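Local coordinates for acetyl-CoA hydrolase/transferase family protein (PDB 2NVV), which probably transfers coenzyme A between acetyl-CoA and a carboxylate acceptor or hydrolyses acetyl-CoA, and binds zinc, at residues Gln110-Tyr114 with Pro176-Arg182. Residues are numbered along the deposited sequence.
Sequences QDLRY and PLDPPAR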
loop_
_atom_site.group_PDB
_atom_site.type_symbol
_atom_site.label_atom_id
_atom_site.label_comp_id
_atom_site.label_asym_id
_atom_site.label_seq_id
_atom_site.Cartn_x
_atom_site.Cartn_y
_atom_site.Cartn_z
ATOM N N GLN A 110 -10.013 -12.771 -3.142
ATOM C CA GLN A 110 -9.707 -12.856 -4.559
ATOM C C GLN A 110 -8.494 -13.716 -4.851
ATOM O O GLN A 110 -8.459 -14.422 -5.858
ATOM C CB GLN A 110 -9.499 -11.466 -5.168
ATOM C CG GLN A 110 -8.400 -10.666 -4.536
ATOM C CD GLN A 110 -7.938 -9.507 -5.410
ATOM O OE1 GLN A 110 -8.747 -8.773 -5.973
ATOM N NE2 GLN A 110 -6.628 -9.333 -5.512
ATOM N N ASP A 111 -7.495 -13.658 -3.980
ATOM C CA ASP A 111 -6.281 -14.439 -4.179
ATOM C C ASP A 111 -6.556 -15.923 -4.047
ATOM O O ASP A 111 -5.809 -16.752 -4.564
ATOM C CB ASP A 111 -5.203 -13.999 -3.188
ATOM C CG ASP A 111 -4.556 -12.687 -3.586
ATOM O OD1 ASP A 111 -5.097 -12.004 -4.478
ATOM O OD2 ASP A 111 -3.507 -12.331 -3.007
ATOM N N LEU A 112 -7.629 -16.249 -3.337
ATOM C CA LEU A 112 -8.034 -17.633 -3.161
ATOM C C LEU A 112 -8.634 -18.055 -4.490
ATOM O O LEU A 112 -8.358 -19.135 -4.991
ATOM C CB LEU A 112 -9.077 -17.741 -2.047
ATOM C CG LEU A 112 -8.516 -18.040 -0.653
ATOM C CD1 LEU A 112 -9.589 -17.823 0.413
ATOM C CD2 LEU A 112 -7.995 -19.477 -0.629
ATOM N N ARG A 113 -9.456 -17.179 -5.061
ATOM C CA ARG A 113 -10.096 -17.442 -6.336
ATOM C C ARG A 113 -9.055 -17.529 -7.445
ATOM O O ARG A 113 -9.202 -18.321 -8.370
ATOM C CB ARG A 113 -11.124 -16.350 -6.645
ATOM C CG ARG A 113 -12.250 -16.254 -5.621
ATOM C CD ARG A 113 -13.456 -15.533 -6.196
ATOM N NE ARG A 113 -13.157 -14.146 -6.545
ATOM C CZ ARG A 113 -13.269 -13.113 -5.720
ATOM N NH1 ARG A 113 -12.962 -11.897 -6.152
ATOM N NH2 ARG A 113 -13.699 -13.292 -4.474
ATOM N N TYR A 114 -8.006 -16.717 -7.348
ATOM C CA TYR A 114 -6.924 -16.711 -8.336
ATOM C C TYR A 114 -6.122 -18.015 -8.274
ATOM O O TYR A 114 -5.363 -18.329 -9.186
ATOM C CB TYR A 114 -5.971 -15.526 -8.095
ATOM C CG TYR A 114 -6.609 -14.167 -8.269
ATOM C CD1 TYR A 114 -7.872 -14.037 -8.850
ATOM C CD2 TYR A 114 -5.943 -13.002 -7.874
ATOM C CE1 TYR A 114 -8.460 -12.777 -9.034
ATOM C CE2 TYR A 114 -6.522 -11.743 -8.057
ATOM C CZ TYR A 114 -7.780 -11.642 -8.637
ATOM O OH TYR A 114 -8.364 -10.415 -8.820
ATOM N N PRO A 176 -17.036 -10.169 -6.703
ATOM C CA PRO A 176 -17.016 -9.556 -8.033
ATOM C C PRO A 176 -16.443 -10.533 -9.053
ATOM O O PRO A 176 -15.853 -11.545 -8.689
ATOM C CB PRO A 176 -16.104 -8.356 -7.833
ATOM C CG PRO A 176 -15.068 -8.923 -6.916
ATOM C CD PRO A 176 -15.878 -9.724 -5.904
ATOM N N LEU A 177 -16.629 -10.236 -10.333
ATOM C CA LEU A 177 -16.059 -11.078 -11.368
ATOM C C LEU A 177 -14.555 -10.859 -11.211
ATOM O O LEU A 177 -14.127 -9.901 -10.570
ATOM C CB LEU A 177 -16.534 -10.614 -12.750
ATOM C CG LEU A 177 -17.771 -11.259 -13.388
ATOM C CD1 LEU A 177 -18.630 -11.940 -12.349
ATOM C CD2 LEU A 177 -18.568 -10.180 -14.139
ATOM N N ASP A 178 -13.747 -11.742 -11.775
ATOM C CA ASP A 178 -12.309 -11.594 -11.662
ATOM C C ASP A 178 -11.716 -11.154 -12.994
ATOM O O ASP A 178 -12.311 -11.351 -14.055
ATOM C CB ASP A 178 -11.692 -12.910 -11.193
ATOM C CG ASP A 178 -12.072 -13.251 -9.760
ATOM O OD1 ASP A 178 -12.259 -14.448 -9.447
ATOM O OD2 ASP A 178 -12.179 -12.313 -8.941
ATOM N N PRO A 179 -10.536 -10.525 -12.961
ATOM C CA PRO A 179 -9.949 -10.094 -14.233
ATOM C C PRO A 179 -9.832 -11.221 -15.248
ATOM O O PRO A 179 -9.643 -12.380 -14.891
ATOM C CB PRO A 179 -8.591 -9.500 -13.820
ATOM C CG PRO A 179 -8.326 -10.070 -12.457
ATOM C CD PRO A 179 -9.684 -10.141 -11.819
ATOM N N PRO A 180 -9.920 -10.889 -16.539
ATOM C CA PRO A 180 -10.114 -9.532 -17.057
ATOM C C PRO A 180 -11.572 -9.081 -17.147
ATOM O O PRO A 180 -11.876 -8.152 -17.888
ATOM C CB PRO A 180 -9.476 -9.623 -18.429
ATOM C CG PRO A 180 -9.942 -10.988 -18.878
ATOM C CD PRO A 180 -9.735 -11.849 -17.645
ATOM N N ALA A 181 -12.464 -9.715 -16.391
ATOM C CA ALA A 181 -13.885 -9.383 -16.451
ATOM C C ALA A 181 -14.459 -8.554 -15.299
ATOM O O ALA A 181 -15.650 -8.295 -15.257
ATOM C CB ALA A 181 -14.687 -10.664 -16.586
ATOM N N ARG A 182 -13.615 -8.121 -14.377
ATOM C CA ARG A 182 -14.120 -7.375 -13.243
ATOM C C ARG A 182 -14.677 -6.002 -13.570
ATOM O O ARG A 182 -14.108 -5.261 -14.364
ATOM C CB ARG A 182 -13.043 -7.251 -12.165
ATOM C CG ARG A 182 -13.572 -6.680 -10.862
ATOM C CD ARG A 182 -12.554 -6.827 -9.758
ATOM N NE ARG A 182 -12.287 -8.221 -9.418
ATOM C CZ ARG A 182 -11.293 -8.616 -8.624
ATOM N NH1 ARG A 182 -11.124 -9.909 -8.367
ATOM N NH2 ARG A 182 -10.457 -7.725 -8.092
#
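A loop without regular secondary structure can be fixed to a helix by a few charged groups, and the packing of Pro176-Arg182 on Gln110-Tyr114 illustrates how. It joins helix 108-113 to the loop between strands 154-160 and 199-200, in the N-terminal family region, as structural packing away from the zinc and predicted CoA and active sites. Pro176 opens the loop segment by laying its ring near the Arg113 guanidinium, CD lying 3.6 Å from NH1. The CA-to-CB bond of Leu177 points away from the helix, yet its carbonyl O accepts a 2.7 Å hydrogen bond from Arg182 NE, which closes the loop on itself. Asp178 is the centre of the contact. Its OD2 receives Arg113 NH1 at 2.9 Å, while Arg113 NE reaches both carboxylate oxygens, OD1 at 3.1 Å and OD2 at 3.2 Å. Pro179 adds an apolar touch, its CD 4.0 Å from Tyr114 CZ. After the cis peptide bond before Pro180, the chain turns back, with Ala181 N hydrogen-bonded to Asp178 O at 2.9 Å. Arg182 NH2 then donates to Gln110 OE1 at 2.9 Å and NH1 forms a 2.7 Å salt bridge with Asp178 OD2. The second subunit closes over this region, where its Tyr387 stacks on Tyr114. Arg113 NH1 and Arg182 NH1 approach to 3.5 Å, two like charges with no hydrogen bond between these donors. Asp178 OD2, bound by both, balances them within the two segments; Glu175 and Glu334, salt-bridged to Arg113 NH2, add negative charge to a network in which one carboxylate links two arginines.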